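PDB 3CNC: fiber protein from Human adenovirus 16, which forms the trimeric knob at the tip of the viral fiber and probably attaches the virus to its cell-surface receptor CD46. Local coordinates for residues A[55-58]-A[63-66]; A[68-73]-A[88-93]; A[136-141]-A[147-152]; A[98-103]-A[109-114]; A[28-33]-A[122-127]. One frame throughout, in Å; residues are numbered along the deposited sequence.

Interaction 1 of 5, residues A[55-58]-A[63-66]; sequences LVLV and LING
The beta hairpin of strands 51-60 and 63-72 is held here close to its turn, where V58 and N65 form an antiparallel hydrogen-bonded pair and L57 faces G66 in a non-hydrogen-bonded one. The short strand axes approach to 4.6 Å and run at 154° to each other, so the pairing is antiparallel with the usual twist of paired strands. V58 N donates to N65 O at 2.9 Å, with the donor lying somewhat off the carbonyl plane. In return N65 N donates to V58 O at 2.8 Å; this bond is the straighter of the two, with 166° at the hydrogen, and its donor lies in the carbonyl plane. Two CA-H...O contacts run from strand 63-66 to carbonyls of 55-58: G66 CA comes to 3.2 Å from V56 O, and I64 CA to 3.3 Å from V58 O.

On the face of L57 and I64 the contact is apolar. CG2 of I64 is the branch that touches, lying 4.0 Å from L57 CB and as far from L57 CD2; chi1 of -75° turns the longer CG1 branch elsewhere. Strand 211-216 continues the sheet beyond 63-72, and Y215 packs on both L57 and I64. The other face, with V58 and N65, meets the neighbouring subunits, N65 packing against its own counterpart in another subunit. V58 O thus accepts one strong N-H and one CA-H, and the mainly backbone chemistry implies a register set by peptide groups, leaving one face for the core and the other for the trimer interface.

Interaction 2 of 5, residues A[68-73]-A[88-93]; sequences ITLMGA and IDVNLA
L70 reaches across the beta sandwich to I88 and V90, joining a strand of one sheet to the edge strand of the other. Its CD1 carries the whole contact, 3.7 Å from I88 CG2 and, more loosely, 4.4 Å from V90 CG2. The two strands do not pair: L70 CA and V90 CA are 9.5 Å apart, the spacing of facing sheets that meet through side chains. L70, I88 and V90 all start toward the opposite segment, whereas D89, between the two beta-branched residues, starts away from it, as strand alternation requires.

The chi1 of L70, -108°, is far from any staggered position, so the methyl group is delivered by a side chain that is eclipsed to some degree. Further out, the backbone of L70 is tied to T208, whose OG1 also accepts a hydrogen bond from L70 N, and its side chain leans on C51 of strand 51-60. I68, two residues earlier, packs on L53 and L55 of its own sheet. I42 packs on I88 and V90 alike, L206 adds to the cover of I88, and W191 of the adjacent strand 185-194 lies against V90. These apolar neighbours extend the small contact into the hydrophobic core. At I88 itself, chi1 of -58° swings the long branch aside, and the short CG2 methyl is the one touching L70 CD1.

Interaction 3 of 5, residues A[136-141]-A[147-152]; sequences AYPFIT and LNEDYI
L147 begins the contact by pushing its CD1 methyl against the backbone of the loop 136-141, 3.2 Å from P138 O and 3.5 Å from F139 C. The same methyl lies 4.1 Å from I140 CG1, while CD2 faces the proline ring. L147 has left-handed helical backbone angles, and the 3-10 turn 148-150 follows, with D150 N bonded to L147 O. E149 brings two groups: its carbonyl O sits in the plane of the Y137 ring, at the edge, 3.4 Å from CD2, and its bent side chain crosses P138 at about a right angle. The carboxylate end is held by a salt bridge from OE1 to K35 of a neighbouring subunit. D150 brings OD1 to 3.2 Å from Y137 CA and 3.4 Å from P138 CD. The loop thus packs on the turn leading into strand 151-159 at the subunit interface of the trimeric knob. With Y151 and I152 the chain enters that strand, which pairs with strand 165-174 at the edge of the four-stranded sheet; Y137 packs on L174, and its OH hydrogen-bonds with I216 N of strand 211-216 and with Y67 OH of the same neighbouring subunit.

Interaction 4 of 5, residues A[98-103]-A[109-114]; sequences GQIITY and SNLNFK
N110 turns its side-chain amide against the backbone of I100 and the amide of Q99, using its two ends differently. With chi1 of -170° its CG stands anti to the backbone nitrogen, and the amide extends toward the loop 98-103. OD1 accepts I100 N at 2.8 Å in a fairly straight bond, 159° at the hydrogen, although the donor comes in tilted from the plane of the carbonyl. The same oxygen lies 3.3 Å from I100 CB, so the isoleucine side chain starts right beside it. ND2 gives only a weak hydrogen bond to Q99 OE1, 3.1 Å away, because it is bent, 126° at the hydrogen; the two amide planes are also well turned from each other. Q99 reaches this point through a chain bent at chi2, and its NE2 is directed back to T97 O in another weak bond.

I100 sets out toward the other segment at its CB and passes N110 obliquely; its CG1 then reaches L111 CG at 4.4 Å, a loose apolar touch. Beyond L111, N112 bonds its own neighbour, F113 N to N112 OD1 at 2.7 Å, as the strand begins.

The contact pins the connection from edge strand 85-94 of the four-stranded sheet to strand 112-115 of the six-stranded one in the knob's sandwich: I101 bonds to A93, I100 packs on L92 and F94, and 112-115 pairs with strand 29-31 at N112 and W31 and lays L111 against L30.

Interaction 5 of 5, residues A[28-33]-A[122-127]; sequences NTLWTG and GTITSA
Apolar contact alone joins L30 to I124 and A127, with 88 residues between the two segments. The leucine presents both branches: CD1 meets I124 CD1 at 4.1 Å and CD2 meets A127 CB at 3.9 Å, so the forked end spans two points of the loop 122-127. A chi1 of -174° extends L30 away from its own backbone nitrogen, and all three side chains start toward the opposite segment. I124 meets the leucine with the end of its long branch, while A127 offers its single methyl. F130, further along the same loop, also packs on L30.

Hydrogen bonds serve each segment separately. In the first, T32 OG1 donates to G33 O at 3.2 Å, in the plane of that carbonyl and on a lone pair. In the second, S126 N makes a weak bond to I124 O at 3.4 Å. The strand itself is held by its neighbours, L30 bonding through the backbone to L57.

Within the first segment the W31 ring is sandwiched: G33 CA lies 3.3 Å above one face and T29 CG2 4.0 Å above the opposite face, both toward the rim. W31 NE1 bonds to N118 O. T29 and W31 also touch a neighbouring subunit, on the side of the strand away from L30. The result is a feature of the knob's beta sandwich: a short inner strand between 51-60 and 112-115, alternating its residues between subunit interface and interior, with a long connecting loop folded over the interior side.

Interactions 1, 2 and 5 are buried and interactions 3 and 4 only partly so. Peptide hydrogen bonds dominate interaction 1; methyl contacts alone make up 2 and 5; 3 and 4 mix apolar touches with polar side chains in loops. Interactions 1 and 2 share strand 63-72 and meet where L55 packs on I68 and L92. Strands 51-60 and 29-31, used by interactions 1 and 5, are neighbours in one sheet, L57 N lying 2.7 Å from L30 O. Interaction 4 is nested inside the loop closed by interaction 5, their centres about 7 Å apart, and also touches interaction 2. Interaction 3 touches none of the others; like 1 it meets a neighbouring subunit, but largely from loops.

Interaction 1 of 5, residues A[55-58]-A[63-66]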
# COMPACT_ATOMS: atom_id res chain seq x y z
N LEU A 55 -4.05 -9.22 12.31
CA LEU A 55 -2.85 -9.10 11.52
C LEU A 55 -2.87 -10.16 10.44
O LEU A 55 -3.07 -11.34 10.71
CB LEU A 55 -1.61 -9.30 12.41
CG LEU A 55 -0.25 -9.28 11.69
CD1 LEU A 55 0.06 -7.86 11.26
CD2 LEU A 55 0.86 -9.81 12.62
N VAL A 56 -2.67 -9.72 9.20
CA VAL A 56 -2.64 -10.65 8.08
C VAL A 56 -1.31 -10.51 7.33
O VAL A 56 -0.96 -9.42 6.88
CB VAL A 56 -3.77 -10.39 7.10
CG1 VAL A 56 -3.97 -11.61 6.21
CG2 VAL A 56 -5.04 -10.02 7.86
N LEU A 57 -0.58 -11.62 7.22
CA LEU A 57 0.68 -11.62 6.50
C LEU A 57 0.49 -12.54 5.29
O LEU A 57 0.14 -13.71 5.45
CB LEU A 57 1.81 -12.15 7.40
CG LEU A 57 2.05 -11.33 8.68
CD1 LEU A 57 3.19 -11.95 9.48
CD2 LEU A 57 2.35 -9.89 8.33
N VAL A 58 0.72 -12.02 4.09
CA VAL A 58 0.55 -12.84 2.89
C VAL A 58 1.80 -12.93 1.99
O VAL A 58 2.34 -11.90 1.57
CB VAL A 58 -0.60 -12.31 2.02
CG1 VAL A 58 -0.85 -13.26 0.86
CG2 VAL A 58 -1.85 -12.14 2.87
N LEU A 63 8.01 -10.67 -1.46
CA LEU A 63 7.46 -9.77 -0.45
C LEU A 63 6.37 -10.40 0.40
O LEU A 63 5.81 -11.45 0.07
CB LEU A 63 6.83 -8.53 -1.11
CG LEU A 63 7.66 -7.56 -1.95
CD1 LEU A 63 6.74 -6.51 -2.57
CD2 LEU A 63 8.72 -6.90 -1.05
N ILE A 64 6.09 -9.76 1.53
CA ILE A 64 4.99 -10.16 2.40
C ILE A 64 4.08 -8.94 2.31
O ILE A 64 4.55 -7.81 2.45
CB ILE A 64 5.39 -10.31 3.90
CG1 ILE A 64 6.20 -11.58 4.14
CG2 ILE A 64 4.11 -10.32 4.76
CD1 ILE A 64 5.46 -12.87 3.86
N ASN A 65 2.80 -9.16 2.01
CA ASN A 65 1.84 -8.06 2.00
C ASN A 65 1.16 -8.13 3.37
O ASN A 65 0.53 -9.14 3.71
CB ASN A 65 0.80 -8.25 0.90
CG ASN A 65 1.27 -7.76 -0.45
OD1 ASN A 65 0.58 -7.93 -1.44
ND2 ASN A 65 2.46 -7.15 -0.49
N GLY A 66 1.30 -7.06 4.16
CA GLY A 66 0.71 -7.07 5.49
C GLY A 66 -0.50 -6.18 5.72
O GLY A 66 -0.64 -5.13 5.09

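Interaction 2 of 5, residues A[68-73]-A[88-93]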
# COMPACT_ATOMS: atom_id res chain seq x y z
N ILE A 68 -2.88 -4.78 9.16
CA ILE A 68 -2.98 -4.77 10.61
C ILE A 68 -3.96 -3.74 11.13
O ILE A 68 -4.02 -2.60 10.65
CB ILE A 68 -1.60 -4.52 11.28
CG1 ILE A 68 -1.71 -4.71 12.80
CG2 ILE A 68 -1.10 -3.10 10.95
CD1 ILE A 68 -0.37 -4.86 13.51
N THR A 69 -4.70 -4.15 12.16
CA THR A 69 -5.68 -3.31 12.80
C THR A 69 -5.87 -3.69 14.29
O THR A 69 -5.73 -4.86 14.67
CB THR A 69 -7.04 -3.42 12.07
OG1 THR A 69 -7.78 -2.22 12.29
CG2 THR A 69 -7.84 -4.60 12.57
N LEU A 70 -6.18 -2.69 15.10
CA LEU A 70 -6.39 -2.87 16.54
C LEU A 70 -7.81 -2.48 16.99
O LEU A 70 -8.36 -1.47 16.55
CB LEU A 70 -5.42 -2.01 17.32
CG LEU A 70 -4.25 -2.61 18.09
CD1 LEU A 70 -3.69 -1.50 18.97
CD2 LEU A 70 -4.70 -3.78 18.98
N MET A 71 -8.39 -3.29 17.88
CA MET A 71 -9.70 -2.95 18.42
C MET A 71 -9.69 -3.14 19.94
O MET A 71 -9.45 -4.25 20.43
CB MET A 71 -10.81 -3.81 17.82
CG MET A 71 -12.19 -3.31 18.24
SD MET A 71 -13.57 -4.42 17.89
CE MET A 71 -14.24 -3.66 16.44
N GLY A 72 -9.92 -2.06 20.68
CA GLY A 72 -9.92 -2.13 22.14
C GLY A 72 -10.91 -3.12 22.73
O GLY A 72 -11.99 -3.36 22.18
N ALA A 73 -10.54 -3.72 23.87
CA ALA A 73 -11.40 -4.69 24.54
C ALA A 73 -11.35 -4.59 26.07
O ALA A 73 -11.47 -5.60 26.78
CB ALA A 73 -11.03 -6.09 24.08
N ILE A 88 0.76 3.58 21.38
CA ILE A 88 0.41 2.18 21.57
C ILE A 88 1.47 1.30 20.92
O ILE A 88 1.93 1.57 19.81
CB ILE A 88 -0.95 1.89 20.96
CG1 ILE A 88 -1.99 2.82 21.59
CG2 ILE A 88 -1.31 0.41 21.14
CD1 ILE A 88 -3.30 2.82 20.87
N ASP A 89 1.86 0.24 21.62
CA ASP A 89 2.88 -0.66 21.10
C ASP A 89 2.40 -2.08 21.09
O ASP A 89 1.73 -2.53 22.02
CB ASP A 89 4.15 -0.61 21.96
CG ASP A 89 4.98 0.61 21.71
OD1 ASP A 89 5.46 0.78 20.57
OD2 ASP A 89 5.17 1.41 22.65
N VAL A 90 2.76 -2.79 20.03
CA VAL A 90 2.44 -4.19 19.91
C VAL A 90 3.76 -4.77 19.43
O VAL A 90 4.22 -4.45 18.33
CB VAL A 90 1.34 -4.45 18.87
CG1 VAL A 90 1.20 -5.94 18.61
CG2 VAL A 90 0.01 -3.89 19.37
N ASN A 91 4.39 -5.58 20.27
CA ASN A 91 5.67 -6.16 19.90
C ASN A 91 5.47 -7.63 19.59
O ASN A 91 4.72 -8.32 20.28
CB ASN A 91 6.67 -5.98 21.04
CG ASN A 91 6.67 -4.56 21.59
OD1 ASN A 91 6.80 -3.58 20.84
ND2 ASN A 91 6.54 -4.44 22.91
N LEU A 92 6.14 -8.11 18.55
CA LEU A 92 6.04 -9.51 18.14
C LEU A 92 7.43 -10.14 18.02
O LEU A 92 8.31 -9.62 17.32
CB LEU A 92 5.32 -9.60 16.79
CG LEU A 92 3.80 -9.72 16.73
CD1 LEU A 92 3.13 -8.82 17.73
CD2 LEU A 92 3.33 -9.41 15.31
N ALA A 93 7.62 -11.25 18.73
CA ALA A 93 8.90 -11.96 18.70
C ALA A 93 8.64 -13.40 18.25
O ALA A 93 7.75 -14.07 18.77
CB ALA A 93 9.55 -11.94 20.09

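Interaction 3 of 5, residues A[136-141]-A[147-152]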
# COMPACT_ATOMS: atom_id res chain seq x y z
N ALA A 136 17.87 -8.23 4.55
CA ALA A 136 17.40 -6.87 4.30
C ALA A 136 17.28 -6.06 5.58
O ALA A 136 17.62 -4.88 5.62
CB ALA A 136 16.03 -6.91 3.60
N TYR A 137 16.77 -6.69 6.63
CA TYR A 137 16.58 -6.02 7.91
C TYR A 137 17.39 -6.79 8.95
O TYR A 137 16.90 -7.74 9.56
CB TYR A 137 15.10 -6.01 8.25
CG TYR A 137 14.21 -5.71 7.05
CD1 TYR A 137 13.39 -6.70 6.49
CD2 TYR A 137 14.19 -4.45 6.47
CE1 TYR A 137 12.57 -6.42 5.38
CE2 TYR A 137 13.39 -4.15 5.37
CZ TYR A 137 12.58 -5.13 4.83
OH TYR A 137 11.80 -4.82 3.75
N PRO A 138 18.64 -6.39 9.18
CA PRO A 138 19.54 -7.05 10.14
C PRO A 138 19.31 -6.69 11.59
O PRO A 138 18.66 -5.70 11.91
CB PRO A 138 20.94 -6.60 9.69
CG PRO A 138 20.73 -5.90 8.34
CD PRO A 138 19.35 -5.31 8.47
N PHE A 139 19.84 -7.52 12.48
CA PHE A 139 19.76 -7.28 13.90
C PHE A 139 20.96 -6.43 14.33
O PHE A 139 22.03 -6.47 13.68
CB PHE A 139 19.77 -8.60 14.68
CG PHE A 139 18.44 -9.29 14.72
CD1 PHE A 139 18.12 -10.30 13.80
CD2 PHE A 139 17.49 -8.95 15.69
CE1 PHE A 139 16.89 -10.95 13.86
CE2 PHE A 139 16.26 -9.60 15.75
CZ PHE A 139 15.96 -10.60 14.83
N ILE A 140 20.79 -5.64 15.38
CA ILE A 140 21.87 -4.80 15.91
C ILE A 140 23.02 -5.70 16.34
O ILE A 140 22.82 -6.65 17.10
CB ILE A 140 21.41 -4.01 17.14
CG1 ILE A 140 20.44 -2.92 16.72
CG2 ILE A 140 22.63 -3.45 17.86
CD1 ILE A 140 19.80 -2.22 17.88
N THR A 141 24.22 -5.39 15.87
CA THR A 141 25.39 -6.19 16.20
C THR A 141 26.40 -5.48 17.11
O THR A 141 27.18 -6.14 17.81
CB THR A 141 26.09 -6.67 14.91
OG1 THR A 141 27.12 -7.59 15.24
CG2 THR A 141 26.69 -5.50 14.16
N LEU A 147 20.85 1.20 12.38
CA LEU A 147 20.05 0.35 11.50
C LEU A 147 18.69 0.94 11.13
O LEU A 147 17.65 0.30 11.34
CB LEU A 147 19.83 -1.02 12.15
CG LEU A 147 20.98 -2.00 11.97
CD1 LEU A 147 20.65 -3.34 12.64
CD2 LEU A 147 21.24 -2.17 10.47
N ASN A 148 18.70 2.13 10.56
CA ASN A 148 17.45 2.78 10.18
C ASN A 148 16.70 2.15 9.01
O ASN A 148 15.58 2.56 8.72
CB ASN A 148 17.69 4.27 9.92
CG ASN A 148 17.97 5.05 11.19
OD1 ASN A 148 17.76 4.54 12.30
ND2 ASN A 148 18.42 6.29 11.05
N GLU A 149 17.31 1.17 8.33
CA GLU A 149 16.65 0.48 7.21
C GLU A 149 15.65 -0.52 7.77
O GLU A 149 14.92 -1.18 7.02
CB GLU A 149 17.63 -0.32 6.35
CG GLU A 149 19.03 0.19 6.34
CD GLU A 149 19.88 -0.33 7.49
OE1 GLU A 149 20.40 -1.46 7.39
OE2 GLU A 149 20.01 0.40 8.49
N ASP A 150 15.64 -0.67 9.09
CA ASP A 150 14.74 -1.61 9.74
C ASP A 150 13.39 -1.00 10.06
O ASP A 150 12.56 -1.64 10.71
CB ASP A 150 15.36 -2.16 11.01
CG ASP A 150 16.49 -3.15 10.73
OD1 ASP A 150 16.85 -3.34 9.55
OD2 ASP A 150 17.01 -3.75 11.70
N TYR A 151 13.15 0.23 9.60
CA TYR A 151 11.89 0.91 9.89
C TYR A 151 10.98 1.24 8.71
O TYR A 151 11.43 1.65 7.64
CB TYR A 151 12.14 2.23 10.62
CG TYR A 151 12.88 2.13 11.93
CD1 TYR A 151 14.22 2.49 12.03
CD2 TYR A 151 12.22 1.72 13.09
CE1 TYR A 151 14.90 2.45 13.25
CE2 TYR A 151 12.87 1.68 14.32
CZ TYR A 151 14.21 2.05 14.40
OH TYR A 151 14.85 2.04 15.61
N ILE A 152 9.68 1.09 8.94
CA ILE A 152 8.67 1.44 7.96
C ILE A 152 7.80 2.47 8.67
O ILE A 152 7.38 2.25 9.81
CB ILE A 152 7.76 0.22 7.58
CG1 ILE A 152 8.55 -0.82 6.78
CG2 ILE A 152 6.58 0.70 6.77
CD1 ILE A 152 7.80 -2.15 6.59

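Interaction 4 of 5, residues A[98-103]-A[109-114]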
# COMPACT_ATOMS: atom_id res chain seq x y z
N GLY A 98 9.45 -19.18 12.92
CA GLY A 98 8.40 -18.22 12.68
C GLY A 98 7.19 -18.33 13.59
O GLY A 98 6.14 -17.77 13.28
N GLN A 99 7.33 -19.05 14.69
CA GLN A 99 6.24 -19.21 15.65
C GLN A 99 6.34 -18.07 16.67
O GLN A 99 7.45 -17.70 17.09
CB GLN A 99 6.37 -20.55 16.39
CG GLN A 99 6.55 -21.76 15.50
CD GLN A 99 5.32 -22.08 14.69
OE1 GLN A 99 4.24 -22.29 15.24
NE2 GLN A 99 5.47 -22.13 13.37
N ILE A 100 5.20 -17.52 17.07
CA ILE A 100 5.18 -16.45 18.06
C ILE A 100 5.68 -16.94 19.42
O ILE A 100 5.34 -18.04 19.86
CB ILE A 100 3.75 -15.88 18.24
CG1 ILE A 100 3.44 -14.87 17.14
CG2 ILE A 100 3.62 -15.20 19.59
CD1 ILE A 100 4.24 -13.57 17.24
N ILE A 101 6.50 -16.14 20.09
CA ILE A 101 6.97 -16.51 21.42
C ILE A 101 6.11 -15.62 22.32
O ILE A 101 6.41 -14.44 22.52
CB ILE A 101 8.47 -16.21 21.61
CG1 ILE A 101 9.30 -17.07 20.65
CG2 ILE A 101 8.87 -16.50 23.06
CD1 ILE A 101 10.78 -16.69 20.57
N THR A 102 5.04 -16.19 22.84
CA THR A 102 4.08 -15.44 23.66
C THR A 102 4.58 -14.66 24.87
O THR A 102 4.19 -13.51 25.05
CB THR A 102 2.92 -16.35 24.10
OG1 THR A 102 3.44 -17.51 24.75
CG2 THR A 102 2.10 -16.78 22.89
N TYR A 103 5.43 -15.25 25.70
CA TYR A 103 5.88 -14.53 26.88
C TYR A 103 6.71 -13.29 26.55
O TYR A 103 6.96 -12.45 27.41
CB TYR A 103 6.66 -15.46 27.82
CG TYR A 103 8.12 -15.63 27.50
CD1 TYR A 103 9.06 -14.67 27.91
CD2 TYR A 103 8.58 -16.74 26.80
CE1 TYR A 103 10.42 -14.82 27.62
CE2 TYR A 103 9.93 -16.90 26.50
CZ TYR A 103 10.85 -15.94 26.91
OH TYR A 103 12.19 -16.10 26.62
N SER A 109 -1.71 -15.45 21.49
CA SER A 109 -2.10 -16.69 20.84
C SER A 109 -1.30 -16.73 19.54
O SER A 109 -1.18 -15.71 18.86
CB SER A 109 -3.61 -16.74 20.59
OG SER A 109 -4.09 -15.51 20.09
N ASN A 110 -0.73 -17.89 19.21
CA ASN A 110 0.07 -18.00 17.99
C ASN A 110 -0.78 -17.83 16.73
O ASN A 110 -1.97 -18.13 16.71
CB ASN A 110 0.82 -19.35 17.96
CG ASN A 110 1.87 -19.42 16.83
OD1 ASN A 110 2.65 -18.48 16.62
ND2 ASN A 110 1.89 -20.54 16.12
N LEU A 111 -0.14 -17.30 15.69
CA LEU A 111 -0.80 -17.08 14.40
C LEU A 111 -0.90 -18.45 13.74
O LEU A 111 -0.32 -19.41 14.23
CB LEU A 111 0.06 -16.16 13.52
CG LEU A 111 0.40 -14.75 14.02
CD1 LEU A 111 1.54 -14.19 13.17
CD2 LEU A 111 -0.83 -13.85 13.95
N ASN A 112 -1.65 -18.53 12.65
CA ASN A 112 -1.76 -19.79 11.94
C ASN A 112 -2.26 -19.53 10.52
O ASN A 112 -2.50 -18.39 10.15
CB ASN A 112 -2.67 -20.76 12.67
CG ASN A 112 -2.22 -22.20 12.52
OD1 ASN A 112 -2.14 -22.73 11.41
ND2 ASN A 112 -1.93 -22.85 13.64
N PHE A 113 -2.40 -20.58 9.72
CA PHE A 113 -2.82 -20.43 8.34
C PHE A 113 -4.29 -20.08 8.18
O PHE A 113 -5.06 -20.16 9.12
CB PHE A 113 -2.51 -21.70 7.55
CG PHE A 113 -1.05 -22.02 7.49
CD1 PHE A 113 -0.61 -23.33 7.64
CD2 PHE A 113 -0.11 -21.01 7.30
CE1 PHE A 113 0.75 -23.63 7.62
CE2 PHE A 113 1.25 -21.30 7.28
CZ PHE A 113 1.68 -22.61 7.44
N LYS A 114 -4.65 -19.69 6.96
CA LYS A 114 -6.02 -19.33 6.67
C LYS A 114 -6.87 -20.55 6.42
O LYS A 114 -6.55 -21.41 5.60
CB LYS A 114 -6.07 -18.41 5.45
CG LYS A 114 -7.47 -18.18 4.92
CD LYS A 114 -7.44 -17.23 3.75
CE LYS A 114 -8.78 -17.21 3.00
NZ LYS A 114 -9.90 -16.64 3.81

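Interaction 5 of 5, residues A[28-33]-A[122-127]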
# COMPACT_ATOMS: atom_id res chain seq x y z
N ASN A 28 -0.57 -19.77 2.24
CA ASN A 28 0.19 -18.61 1.76
C ASN A 28 -0.21 -17.39 2.58
O ASN A 28 0.18 -16.26 2.31
CB ASN A 28 -0.11 -18.36 0.28
CG ASN A 28 -1.55 -17.96 0.04
OD1 ASN A 28 -2.46 -18.47 0.68
ND2 ASN A 28 -1.75 -17.04 -0.90
N THR A 29 -1.00 -17.64 3.62
CA THR A 29 -1.48 -16.58 4.50
C THR A 29 -1.26 -16.96 5.95
O THR A 29 -1.65 -18.04 6.38
CB THR A 29 -2.98 -16.33 4.30
OG1 THR A 29 -3.23 -15.91 2.95
CG2 THR A 29 -3.47 -15.25 5.24
N LEU A 30 -0.61 -16.07 6.69
CA LEU A 30 -0.36 -16.28 8.12
C LEU A 30 -1.13 -15.15 8.80
O LEU A 30 -0.85 -13.98 8.56
CB LEU A 30 1.14 -16.19 8.43
CG LEU A 30 1.53 -16.53 9.86
CD1 LEU A 30 1.17 -17.99 10.18
CD2 LEU A 30 3.02 -16.31 10.06
N TRP A 31 -2.12 -15.50 9.63
CA TRP A 31 -2.92 -14.46 10.28
C TRP A 31 -3.52 -14.81 11.64
O TRP A 31 -3.35 -15.91 12.16
CB TRP A 31 -4.05 -14.02 9.32
CG TRP A 31 -5.16 -15.05 9.12
CD1 TRP A 31 -5.22 -16.32 9.62
CD2 TRP A 31 -6.39 -14.84 8.41
NE1 TRP A 31 -6.41 -16.91 9.29
CE2 TRP A 31 -7.15 -16.03 8.55
CE3 TRP A 31 -6.93 -13.77 7.69
CZ2 TRP A 31 -8.44 -16.17 7.99
CZ3 TRP A 31 -8.21 -13.91 7.13
CH2 TRP A 31 -8.94 -15.10 7.28
N THR A 32 -4.24 -13.84 12.19
CA THR A 32 -4.92 -13.99 13.47
C THR A 32 -6.35 -14.44 13.24
O THR A 32 -7.11 -14.63 14.19
CB THR A 32 -5.00 -12.64 14.19
OG1 THR A 32 -5.59 -11.67 13.31
CG2 THR A 32 -3.64 -12.17 14.62
N GLY A 33 -6.71 -14.61 11.97
CA GLY A 33 -8.07 -14.97 11.62
C GLY A 33 -8.79 -13.64 11.42
O GLY A 33 -8.28 -12.61 11.86
N GLY A 122 -4.00 -26.97 14.37
CA GLY A 122 -2.94 -27.95 14.26
C GLY A 122 -1.57 -27.29 14.33
O GLY A 122 -1.46 -26.07 14.27
N THR A 123 -0.54 -28.11 14.45
CA THR A 123 0.83 -27.60 14.54
C THR A 123 1.37 -27.14 13.19
O THR A 123 1.25 -27.83 12.18
CB THR A 123 1.78 -28.67 15.10
OG1 THR A 123 1.44 -28.94 16.47
CG2 THR A 123 3.22 -28.18 15.03
N ILE A 124 1.96 -25.95 13.20
CA ILE A 124 2.55 -25.39 11.99
C ILE A 124 4.00 -25.82 11.97
O ILE A 124 4.72 -25.65 12.95
CB ILE A 124 2.50 -23.84 11.97
CG1 ILE A 124 1.08 -23.36 11.67
CG2 ILE A 124 3.45 -23.30 10.90
CD1 ILE A 124 0.97 -21.86 11.54
N THR A 125 4.42 -26.38 10.85
CA THR A 125 5.81 -26.78 10.72
C THR A 125 6.48 -25.67 9.92
O THR A 125 6.51 -25.68 8.69
CB THR A 125 5.97 -28.11 9.98
OG1 THR A 125 5.23 -29.12 10.67
CG2 THR A 125 7.43 -28.51 9.93
N SER A 126 6.97 -24.68 10.66
CA SER A 126 7.66 -23.53 10.09
C SER A 126 6.83 -22.55 9.27
O SER A 126 6.14 -22.91 8.31
CB SER A 126 8.86 -23.98 9.26
OG SER A 126 9.56 -22.84 8.79
N ALA A 127 6.93 -21.30 9.68
CA ALA A 127 6.27 -20.17 9.05
C ALA A 127 7.43 -19.20 8.80
O ALA A 127 7.24 -17.99 8.72
CB ALA A 127 5.25 -19.56 10.01